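PDB 5GZT: chitinase from Paenibacillus sp. FPU-7, which probably hydrolyses internal beta-1,4 linkages between N-acetylglucosamine units in chitin and chitodextrins, acting as an endochitinase. Local coordinates for residues L435-L440 with T473-Y478; R579-T584 with D601-A606; N1053-D1058 with I1088-E1093. All coordinates share one frame; numbering follows the deposited sequence.

How the contacts relate
Contacts 1, 2 and 3 follow in sequence order. The first two belong to the first glycosyl hydrolase family 18 barrel and the third to the second. Contact 1 lies in the outer layer of the first barrel, on helix 425-447. Contact 2, its centre about 36 Å from that of contact 1, joins an antiparallel sheet to helix 602-614. Contact 3 lies in the corresponding sheet region of the second barrel, its centre about 48 Å from that of contact 2 and about 59 Å from that of contact 1. The salt bridge of D1092 with R1066 has as its sequence counterpart D601 and R579, with formic acid between them. The chain thus carries two similarly built family 18 domains.

Contact 1 of 3, residues L435-L440 with T473-Y478; sequences LLREKL and TPYLDY
R437 reaches from helix 425-447 to Y475 and D477, in the loop that enters strand 478-481, so the contact ties an outer helix of this TIM barrel to the chain leading into a barrel strand. With CG anti to the backbone N (chi1 -159°) and the next bond almost eclipsed (chi2 -7°), the arginine folds along the loop. Its CG lies 3.5 Å from Y475 O, and its aliphatic start also packs on Y475 CB. The bend at chi3 then brings NH2 to D477, making a long salt bridge of 3.5 Å from NH2 to D477 OD1, which sits at the edge of the guanidinium. The guanidinium and carboxylate planes are turned 62° apart, while L440 CD1 lies over the rim of one guanidinium face. Y451 O also accepts from NH2, D441 pairs with NH1, and T252 and Y450 hold D477 OD2. Replacing R437 by a leucine would probably leave D477 without this opposite charge and deprive the bridging water of its guanidinium donor. That water accepts from R437 NH2 at 3.1 Å and donates to Y475 O at 2.7 Å and to D477 OD1 at 2.6 Å.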
loop_
_atom_site.group_PDB
_atom_site.type_symbol
_atom_site.label_atom_id
_atom_site.label_comp_id
_atom_site.label_asym_id
_atom_site.label_seq_id
_atom_site.Cartn_x
_atom_site.Cartn_y
_atom_site.Cartn_z
ATOM N N LEU B 435 16.170 -18.318 -4.272
ATOM C CA LEU B 435 16.732 -18.641 -2.987
ATOM C C LEU B 435 15.958 -18.035 -1.846
ATOM O O LEU B 435 15.597 -18.722 -0.885
ATOM C CB LEU B 435 18.194 -18.238 -2.927
ATOM C CG LEU B 435 18.962 -18.619 -1.649
ATOM C CD1 LEU B 435 18.839 -20.108 -1.275
ATOM C CD2 LEU B 435 20.411 -18.216 -1.866
ATOM N N LEU B 436 15.641 -16.748 -1.955
ATOM C CA LEU B 436 15.017 -16.028 -0.834
ATOM C C LEU B 436 13.650 -16.577 -0.563
ATOM O O LEU B 436 13.153 -16.660 0.609
ATOM C CB LEU B 436 14.899 -14.508 -1.190
ATOM C CG LEU B 436 16.190 -13.698 -1.131
ATOM C CD1 LEU B 436 16.068 -12.465 -2.012
ATOM C CD2 LEU B 436 16.472 -13.346 0.306
ATOM N N ARG B 437 12.966 -16.827 -1.668
ATOM C CA ARG B 437 11.632 -17.443 -1.546
ATOM C C ARG B 437 11.786 -18.829 -0.799
ATOM O O ARG B 437 11.067 -19.127 0.182
ATOM C CB ARG B 437 11.032 -17.643 -2.937
ATOM C CG ARG B 437 9.521 -17.792 -3.036
ATOM C CD ARG B 437 8.776 -17.897 -1.736
ATOM N NE ARG B 437 8.075 -16.711 -1.371
ATOM C CZ ARG B 437 7.706 -16.351 -0.139
ATOM N NH1 ARG B 437 8.032 -17.016 0.954
ATOM N NH2 ARG B 437 7.036 -15.214 -0.005
ATOM N N GLU B 438 12.751 -19.629 -1.250
ATOM C CA GLU B 438 13.036 -20.947 -0.565
ATOM C C GLU B 438 13.248 -20.744 0.928
ATOM O O GLU B 438 12.497 -21.323 1.777
ATOM C CB GLU B 438 14.225 -21.613 -1.210
ATOM C CG GLU B 438 13.839 -22.114 -2.583
ATOM C CD GLU B 438 15.006 -22.508 -3.468
ATOM O OE1 GLU B 438 16.187 -22.323 -3.104
ATOM O OE2 GLU B 438 14.704 -22.984 -4.578
ATOM N N LYS B 439 14.177 -19.844 1.271
ATOM C CA LYS B 439 14.505 -19.666 2.668
ATOM C C LYS B 439 13.337 -19.158 3.496
ATOM O O LYS B 439 13.221 -19.471 4.718
ATOM C CB LYS B 439 15.702 -18.749 2.807
ATOM C CG LYS B 439 16.952 -19.258 2.095
ATOM C CD LYS B 439 18.174 -18.677 2.761
ATOM C CE LYS B 439 19.453 -19.177 2.120
ATOM N NZ LYS B 439 19.877 -20.470 2.725
ATOM N N LEU B 440 12.468 -18.344 2.871
ATOM C CA LEU B 440 11.390 -17.710 3.628
ATOM C C LEU B 440 10.356 -18.777 3.860
ATOM O O LEU B 440 9.816 -18.879 4.947
ATOM C CB LEU B 440 10.785 -16.456 2.936
ATOM C CG LEU B 440 11.658 -15.174 2.919
ATOM C CD1 LEU B 440 11.194 -14.187 1.844
ATOM C CD2 LEU B 440 11.614 -14.535 4.279
ATOM N N THR B 473 8.557 -14.033 -11.647
ATOM C CA THR B 473 7.225 -13.711 -11.112
ATOM C C THR B 473 6.673 -14.744 -10.185
ATOM O O THR B 473 6.020 -14.390 -9.183
ATOM C CB THR B 473 6.224 -13.363 -12.267
ATOM O OG1 THR B 473 6.625 -12.133 -12.883
ATOM C CG2 THR B 473 4.882 -13.130 -11.770
ATOM N N PRO B 474 6.913 -16.062 -10.468
ATOM C CA PRO B 474 6.437 -17.032 -9.474
ATOM C C PRO B 474 7.047 -16.917 -8.093
ATOM O O PRO B 474 6.410 -17.263 -7.104
ATOM C CB PRO B 474 6.782 -18.383 -10.113
ATOM C CG PRO B 474 6.681 -18.129 -11.557
ATOM C CD PRO B 474 7.233 -16.713 -11.741
ATOM N N TYR B 475 8.237 -16.365 -7.973
ATOM C CA TYR B 475 8.767 -16.136 -6.630
ATOM C C TYR B 475 8.233 -14.911 -5.859
ATOM O O TYR B 475 8.450 -14.822 -4.637
ATOM C CB TYR B 475 10.265 -16.046 -6.735
ATOM C CG TYR B 475 10.871 -17.181 -7.487
ATOM C CD1 TYR B 475 10.587 -18.516 -7.153
ATOM C CD2 TYR B 475 11.757 -16.935 -8.561
ATOM C CE1 TYR B 475 11.167 -19.563 -7.888
ATOM C CE2 TYR B 475 12.332 -17.966 -9.295
ATOM C CZ TYR B 475 12.046 -19.274 -8.960
ATOM O OH TYR B 475 12.670 -20.257 -9.715
ATOM N N LEU B 476 7.510 -13.995 -6.546
ATOM C CA LEU B 476 7.166 -12.651 -5.998
ATOM C C LEU B 476 5.705 -12.510 -5.621
ATOM O O LEU B 476 4.877 -12.867 -6.382
ATOM C CB LEU B 476 7.549 -11.590 -7.048
ATOM C CG LEU B 476 9.006 -11.651 -7.494
ATOM C CD1 LEU B 476 9.307 -10.725 -8.644
ATOM C CD2 LEU B 476 9.968 -11.384 -6.355
ATOM N N ASP B 477 5.359 -12.012 -4.449
ATOM C CA ASP B 477 3.964 -11.607 -4.218
ATOM C C ASP B 477 3.446 -10.481 -5.158
ATOM O O ASP B 477 2.228 -10.430 -5.523
ATOM C CB ASP B 477 3.763 -11.168 -2.769
ATOM C CG ASP B 477 3.965 -12.319 -1.767
ATOM O OD1 ASP B 477 5.155 -12.651 -1.559
ATOM O OD2 ASP B 477 2.942 -12.804 -1.186
ATOM N N TYR B 478 4.348 -9.567 -5.511
ATOM C CA TYR B 478 4.055 -8.491 -6.480
ATOM C C TYR B 478 5.293 -7.794 -6.924
ATOM O O TYR B 478 6.381 -7.903 -6.296
ATOM C CB TYR B 478 3.034 -7.513 -5.875
ATOM C CG TYR B 478 3.389 -7.077 -4.489
ATOM C CD1 TYR B 478 3.053 -7.836 -3.410
ATOM C CD2 TYR B 478 4.043 -5.837 -4.243
ATOM C CE1 TYR B 478 3.382 -7.463 -2.115
ATOM C CE2 TYR B 478 4.339 -5.429 -2.931
ATOM C CZ TYR B 478 4.050 -6.244 -1.876
ATOM O OH TYR B 478 4.321 -5.867 -0.579
HETATM O O HOH W 1 6.389 -14.470 -2.892
#

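Contact 2 of 3, residues R579-T584 with D601-A606; sequences RYWDDT and DTASAA. With FMT (formic acid), chain H.
The indole of W581 meets A603 obliquely through its six-membered ring, with W581 CZ3 3.6 Å from A603 CB, while S604 N lies at the ring edge near its plane. At the pyrrole edge, NE1 donates within the ring plane to D583 OD1, which fixes the turn of the indole. The guanidinium of R579 presents its edge to a formic acid molecule, whose carbon meets the indole obliquely at CE3. The contact joins border strand 578-582 of an antiparallel sheet, consistent with the alpha+beta insertion of many family 18 chitinases, to the start of helix 602-614, which leads to the last barrel strand, 619-623. D601 is the N-cap and forms a capping box with S604: S604 N donates to D601 OD1 at 3.0 Å and D601 N to S604 OG, whose hydroxyl also meets E600. The D601 carboxylate stands between its backbone N and carbonyl carbon (chi1 77°), letting OD1 cap the helix while OD2 faces the ligand. L683 O accepts from R579 NH1 and L744 touches W581, both from the immunoglobulin-like region. The formic acid, probably from the crystallisation liquor, lies between the two side chains: R579 NH1 donates to its O1 at 2.9 Å (158°), and D601 OD2 lies 2.5 Å from its O2, so one of the acid groups probably supplies a proton.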
loop_
_atom_site.group_PDB
_atom_site.type_symbol
_atom_site.label_atom_id
_atom_site.label_comp_id
_atom_site.label_asym_id
_atom_site.label_seq_id
_atom_site.Cartn_x
_atom_site.Cartn_y
_atom_site.Cartn_z
ATOM N N ARG B 579 -1.154 26.736 -12.107
ATOM C CA ARG B 579 -1.535 25.320 -12.105
ATOM C C ARG B 579 -2.274 25.012 -13.411
ATOM O O ARG B 579 -3.191 25.720 -13.777
ATOM C CB ARG B 579 -2.441 24.952 -10.895
ATOM C CG ARG B 579 -2.752 23.443 -10.994
ATOM C CD ARG B 579 -3.379 22.900 -9.724
ATOM N NE ARG B 579 -4.583 23.590 -9.356
ATOM C CZ ARG B 579 -5.835 23.167 -9.561
ATOM N NH1 ARG B 579 -6.135 22.096 -10.333
ATOM N NH2 ARG B 579 -6.843 23.891 -9.080
ATOM N N TYR B 580 -1.818 23.980 -14.138
ATOM C CA TYR B 580 -2.452 23.514 -15.377
ATOM C C TYR B 580 -2.765 22.030 -15.227
ATOM O O TYR B 580 -2.245 21.380 -14.362
ATOM C CB TYR B 580 -1.453 23.684 -16.529
ATOM C CG TYR B 580 -1.255 25.108 -16.998
ATOM C CD1 TYR B 580 -2.305 25.848 -17.461
ATOM C CD2 TYR B 580 -0.009 25.718 -16.973
ATOM C CE1 TYR B 580 -2.114 27.154 -17.943
ATOM C CE2 TYR B 580 0.167 26.999 -17.493
ATOM C CZ TYR B 580 -0.869 27.686 -17.950
ATOM O OH TYR B 580 -0.696 28.957 -18.404
ATOM N N TRP B 581 -3.642 21.485 -16.073
ATOM C CA TRP B 581 -3.976 20.102 -16.048
ATOM C C TRP B 581 -3.915 19.602 -17.488
ATOM O O TRP B 581 -4.390 20.251 -18.410
ATOM C CB TRP B 581 -5.412 20.013 -15.589
ATOM C CG TRP B 581 -6.024 18.618 -15.583
ATOM C CD1 TRP B 581 -7.028 18.157 -16.406
ATOM C CD2 TRP B 581 -5.710 17.544 -14.699
ATOM N NE1 TRP B 581 -7.305 16.890 -16.082
ATOM C CE2 TRP B 581 -6.551 16.477 -15.045
ATOM C CE3 TRP B 581 -4.743 17.355 -13.695
ATOM C CZ2 TRP B 581 -6.571 15.239 -14.351
ATOM C CZ3 TRP B 581 -4.776 16.115 -12.958
ATOM C CH2 TRP B 581 -5.646 15.062 -13.362
ATOM N N ASP B 582 -3.376 18.416 -17.651
ATOM C CA ASP B 582 -3.405 17.733 -18.947
ATOM C C ASP B 582 -4.515 16.709 -18.861
ATOM O O ASP B 582 -4.438 15.719 -18.166
ATOM C CB ASP B 582 -2.070 17.061 -19.219
ATOM C CG ASP B 582 -2.016 16.356 -20.629
ATOM O OD1 ASP B 582 -3.038 15.845 -21.128
ATOM O OD2 ASP B 582 -0.920 16.154 -21.145
ATOM N N ASP B 583 -5.588 16.983 -19.559
ATOM C CA ASP B 583 -6.758 16.157 -19.457
ATOM C C ASP B 583 -6.727 14.868 -20.289
ATOM O O ASP B 583 -7.664 14.121 -20.200
ATOM C CB ASP B 583 -8.041 16.883 -19.862
ATOM C CG ASP B 583 -9.285 16.251 -19.163
ATOM O OD1 ASP B 583 -9.305 15.775 -17.944
ATOM O OD2 ASP B 583 -10.245 16.279 -19.863
ATOM N N THR B 584 -5.680 14.618 -21.032
ATOM C CA THR B 584 -5.490 13.294 -21.671
ATOM C C THR B 584 -4.542 12.475 -20.785
ATOM O O THR B 584 -4.884 11.315 -20.373
ATOM C CB THR B 584 -4.874 13.518 -23.024
ATOM O OG1 THR B 584 -5.724 14.366 -23.784
ATOM C CG2 THR B 584 -4.654 12.210 -23.747
ATOM N N ASP B 601 -0.769 15.106 -7.707
ATOM C CA ASP B 601 -1.633 15.853 -6.751
ATOM C C ASP B 601 -2.859 14.987 -6.476
ATOM O O ASP B 601 -2.856 13.760 -6.750
ATOM C CB ASP B 601 -1.947 17.252 -7.312
ATOM C CG ASP B 601 -3.011 17.275 -8.409
ATOM O OD1 ASP B 601 -3.390 16.166 -8.914
ATOM O OD2 ASP B 601 -3.403 18.435 -8.848
ATOM N N THR B 602 -3.903 15.625 -5.933
ATOM C CA THR B 602 -5.028 14.960 -5.503
ATOM C C THR B 602 -5.766 14.370 -6.683
ATOM O O THR B 602 -6.405 13.278 -6.554
ATOM C CB THR B 602 -5.920 15.886 -4.689
ATOM O OG1 THR B 602 -6.139 17.068 -5.389
ATOM C CG2 THR B 602 -5.273 16.234 -3.377
ATOM N N ALA B 603 -5.828 15.123 -7.751
ATOM C CA ALA B 603 -6.534 14.649 -8.947
ATOM C C ALA B 603 -5.822 13.471 -9.679
ATOM O O ALA B 603 -6.476 12.498 -10.065
ATOM C CB ALA B 603 -6.779 15.816 -9.922
ATOM N N SER B 604 -4.502 13.572 -9.878
ATOM C CA SER B 604 -3.737 12.529 -10.538
ATOM C C SER B 604 -3.759 11.273 -9.659
ATOM O O SER B 604 -3.898 10.159 -10.228
ATOM C CB SER B 604 -2.308 12.947 -10.940
ATOM O OG SER B 604 -1.461 13.079 -9.830
ATOM N N ALA B 605 -3.674 11.415 -8.324
ATOM C CA ALA B 605 -3.826 10.302 -7.449
ATOM C C ALA B 605 -5.196 9.616 -7.640
ATOM O O ALA B 605 -5.231 8.371 -7.688
ATOM C CB ALA B 605 -3.574 10.599 -6.006
ATOM N N ALA B 606 -6.259 10.379 -7.855
ATOM C CA ALA B 606 -7.579 9.752 -8.046
ATOM C C ALA B 606 -7.673 9.037 -9.399
ATOM O O ALA B 606 -8.129 7.949 -9.430
ATOM C CB ALA B 606 -8.713 10.732 -7.927
HETATM C C FMT H . -4.778 19.896 -11.911
HETATM O O1 FMT H . -4.208 20.997 -12.223
HETATM O O2 FMT H . -4.776 19.099 -10.769
#

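Contact 3 of 3, residues N1053-D1058 with I1088-E1093; sequences NDLVKD and ITYDDE
L1055 points from helix 1052-1058 at I1088 and Y1090, packing that short helix against the end of strand 1086-1089. The strand belongs to a four-stranded antiparallel sheet inserted between the last two strands of the second family 18 barrel. From CB, which leaves the helix toward the sheet, the chain runs to CG, anti to the carbonyl carbon (chi1 -64°), and there forks toward two different partners. Branch CD2 lies 4.2 Å from I1088 CG2, the two side chains running alongside in opposing senses. Branch CD1 comes obliquely against the Y1090 ring and spreads over several of its atoms, 3.8 Å from Y1090 CG and 4.0 Å from Y1090 CE2, with Y1090 CB at 4.1 Å. The tyrosine has its CG held between the backbone N and carbonyl carbon (chi1 66°), which sends the ring out across the strand direction, with I1088 O at its edge, in plane. On the flanks, L1077 touches both I1088 and Y1090, and F1060 touches L1055. The contact is purely apolar, and the segment then passes to D1092, N-cap of the following helix and salt-bridge partner of R1066. The two segments come closest at L1055 CD1 and Y1090 CD2, 3.5 Å apart.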
loop_
_atom_site.group_PDB
_atom_site.type_symbol
_atom_site.label_atom_id
_atom_site.label_comp_id
_atom_site.label_asym_id
_atom_site.label_seq_id
_atom_site.Cartn_x
_atom_site.Cartn_y
_atom_site.Cartn_z
ATOM N N ASN B 1053 -5.617 29.709 38.167
ATOM C CA ASN B 1053 -5.031 30.304 39.376
ATOM C C ASN B 1053 -4.128 29.291 40.143
ATOM O O ASN B 1053 -3.125 29.651 40.722
ATOM C CB ASN B 1053 -6.107 30.654 40.383
ATOM C CG ASN B 1053 -7.104 31.636 39.890
ATOM O OD1 ASN B 1053 -6.791 32.729 39.354
ATOM N ND2 ASN B 1053 -8.356 31.303 40.159
ATOM N N ASP B 1054 -4.577 28.042 40.264
ATOM C CA ASP B 1054 -3.744 27.032 40.827
ATOM C C ASP B 1054 -2.456 26.900 39.991
ATOM O O ASP B 1054 -1.352 26.763 40.566
ATOM C CB ASP B 1054 -4.438 25.684 40.901
ATOM C CG ASP B 1054 -5.652 25.687 41.820
ATOM O OD1 ASP B 1054 -5.692 26.560 42.676
ATOM O OD2 ASP B 1054 -6.569 24.832 41.651
ATOM N N LEU B 1055 -2.575 26.949 38.658
ATOM C CA LEU B 1055 -1.421 26.786 37.821
ATOM C C LEU B 1055 -0.446 27.874 38.162
ATOM O O LEU B 1055 0.772 27.590 38.316
ATOM C CB LEU B 1055 -1.724 26.778 36.317
ATOM C CG LEU B 1055 -2.579 25.650 35.769
ATOM C CD1 LEU B 1055 -2.615 25.791 34.248
ATOM C CD2 LEU B 1055 -2.002 24.304 36.183
ATOM N N VAL B 1056 -0.964 29.075 38.321
ATOM C CA VAL B 1056 -0.124 30.220 38.570
ATOM C C VAL B 1056 0.624 30.076 39.901
ATOM O O VAL B 1056 1.815 30.231 39.923
ATOM C CB VAL B 1056 -0.894 31.544 38.523
ATOM C CG1 VAL B 1056 -0.085 32.721 39.134
ATOM C CG2 VAL B 1056 -1.234 31.861 37.089
ATOM N N LYS B 1057 -0.055 29.788 40.995
ATOM C CA LYS B 1057 0.657 29.784 42.279
ATOM C C LYS B 1057 1.441 28.477 42.592
ATOM O O LYS B 1057 2.401 28.524 43.344
ATOM C CB LYS B 1057 -0.260 30.236 43.415
ATOM C CG LYS B 1057 -1.422 29.324 43.728
ATOM C CD LYS B 1057 -2.322 29.972 44.793
ATOM C CE LYS B 1057 -3.628 29.194 45.028
ATOM N NZ LYS B 1057 -3.506 27.690 44.998
ATOM N N ASP B 1058 1.075 27.350 41.982
ATOM C CA ASP B 1058 1.603 26.038 42.369
ATOM C C ASP B 1058 2.348 25.261 41.277
ATOM O O ASP B 1058 2.842 24.185 41.592
ATOM C CB ASP B 1058 0.464 25.082 42.806
ATOM C CG ASP B 1058 -0.306 25.546 44.046
ATOM O OD1 ASP B 1058 0.135 26.451 44.764
ATOM O OD2 ASP B 1058 -1.386 24.966 44.302
ATOM N N ILE B 1088 0.537 18.128 32.292
ATOM C CA ILE B 1088 -0.652 18.993 32.447
ATOM C C ILE B 1088 -1.114 19.520 31.062
ATOM O O ILE B 1088 -0.305 20.004 30.323
ATOM C CB ILE B 1088 -0.340 20.200 33.363
ATOM C CG1 ILE B 1088 0.092 19.745 34.756
ATOM C CG2 ILE B 1088 -1.543 21.130 33.531
ATOM C CD1 ILE B 1088 -0.899 18.839 35.506
ATOM N N THR B 1089 -2.414 19.497 30.793
ATOM C CA THR B 1089 -2.997 19.995 29.535
ATOM C C THR B 1089 -4.056 21.003 29.870
ATOM O O THR B 1089 -4.929 20.752 30.734
ATOM C CB THR B 1089 -3.545 18.849 28.695
ATOM O OG1 THR B 1089 -4.376 19.351 27.649
ATOM C CG2 THR B 1089 -4.284 17.788 29.548
ATOM N N TYR B 1090 -3.929 22.160 29.249
ATOM C CA TYR B 1090 -4.695 23.326 29.654
ATOM C C TYR B 1090 -4.824 24.306 28.494
ATOM O O TYR B 1090 -4.172 24.056 27.434
ATOM C CB TYR B 1090 -4.049 23.986 30.900
ATOM C CG TYR B 1090 -2.692 24.592 30.692
ATOM C CD1 TYR B 1090 -1.554 23.789 30.457
ATOM C CD2 TYR B 1090 -2.514 25.946 30.744
ATOM C CE1 TYR B 1090 -0.308 24.358 30.236
ATOM C CE2 TYR B 1090 -1.248 26.536 30.568
ATOM C CZ TYR B 1090 -0.144 25.747 30.311
ATOM O OH TYR B 1090 1.081 26.370 30.094
ATOM N N ASP B 1091 -5.632 25.389 28.658
ATOM C CA ASP B 1091 -5.608 26.537 27.748
ATOM C C ASP B 1091 -4.821 27.632 28.378
ATOM O O ASP B 1091 -5.021 27.878 29.537
ATOM C CB ASP B 1091 -7.031 27.157 27.442
ATOM C CG ASP B 1091 -7.731 26.519 26.237
ATOM O OD1 ASP B 1091 -7.020 26.206 25.242
ATOM O OD2 ASP B 1091 -8.969 26.210 26.361
ATOM N N ASP B 1092 -4.068 28.395 27.577
ATOM C CA ASP B 1092 -3.390 29.622 28.065
ATOM C C ASP B 1092 -3.641 30.791 27.179
ATOM O O ASP B 1092 -4.535 30.713 26.298
ATOM C CB ASP B 1092 -1.873 29.385 28.303
ATOM C CG ASP B 1092 -1.048 29.314 27.002
ATOM O OD1 ASP B 1092 -1.640 29.356 25.883
ATOM O OD2 ASP B 1092 0.198 29.166 27.141
ATOM N N GLU B 1093 -2.902 31.886 27.363
ATOM C CA GLU B 1093 -3.165 33.038 26.540
ATOM C C GLU B 1093 -2.952 32.813 25.052
ATOM O O GLU B 1093 -3.643 33.428 24.230
ATOM C CB GLU B 1093 -2.362 34.264 26.955
ATOM C CG GLU B 1093 -2.687 34.822 28.317
ATOM C CD GLU B 1093 -1.445 35.477 28.902
ATOM O OE1 GLU B 1093 -0.615 34.724 29.390
ATOM O OE2 GLU B 1093 -1.289 36.688 28.810
#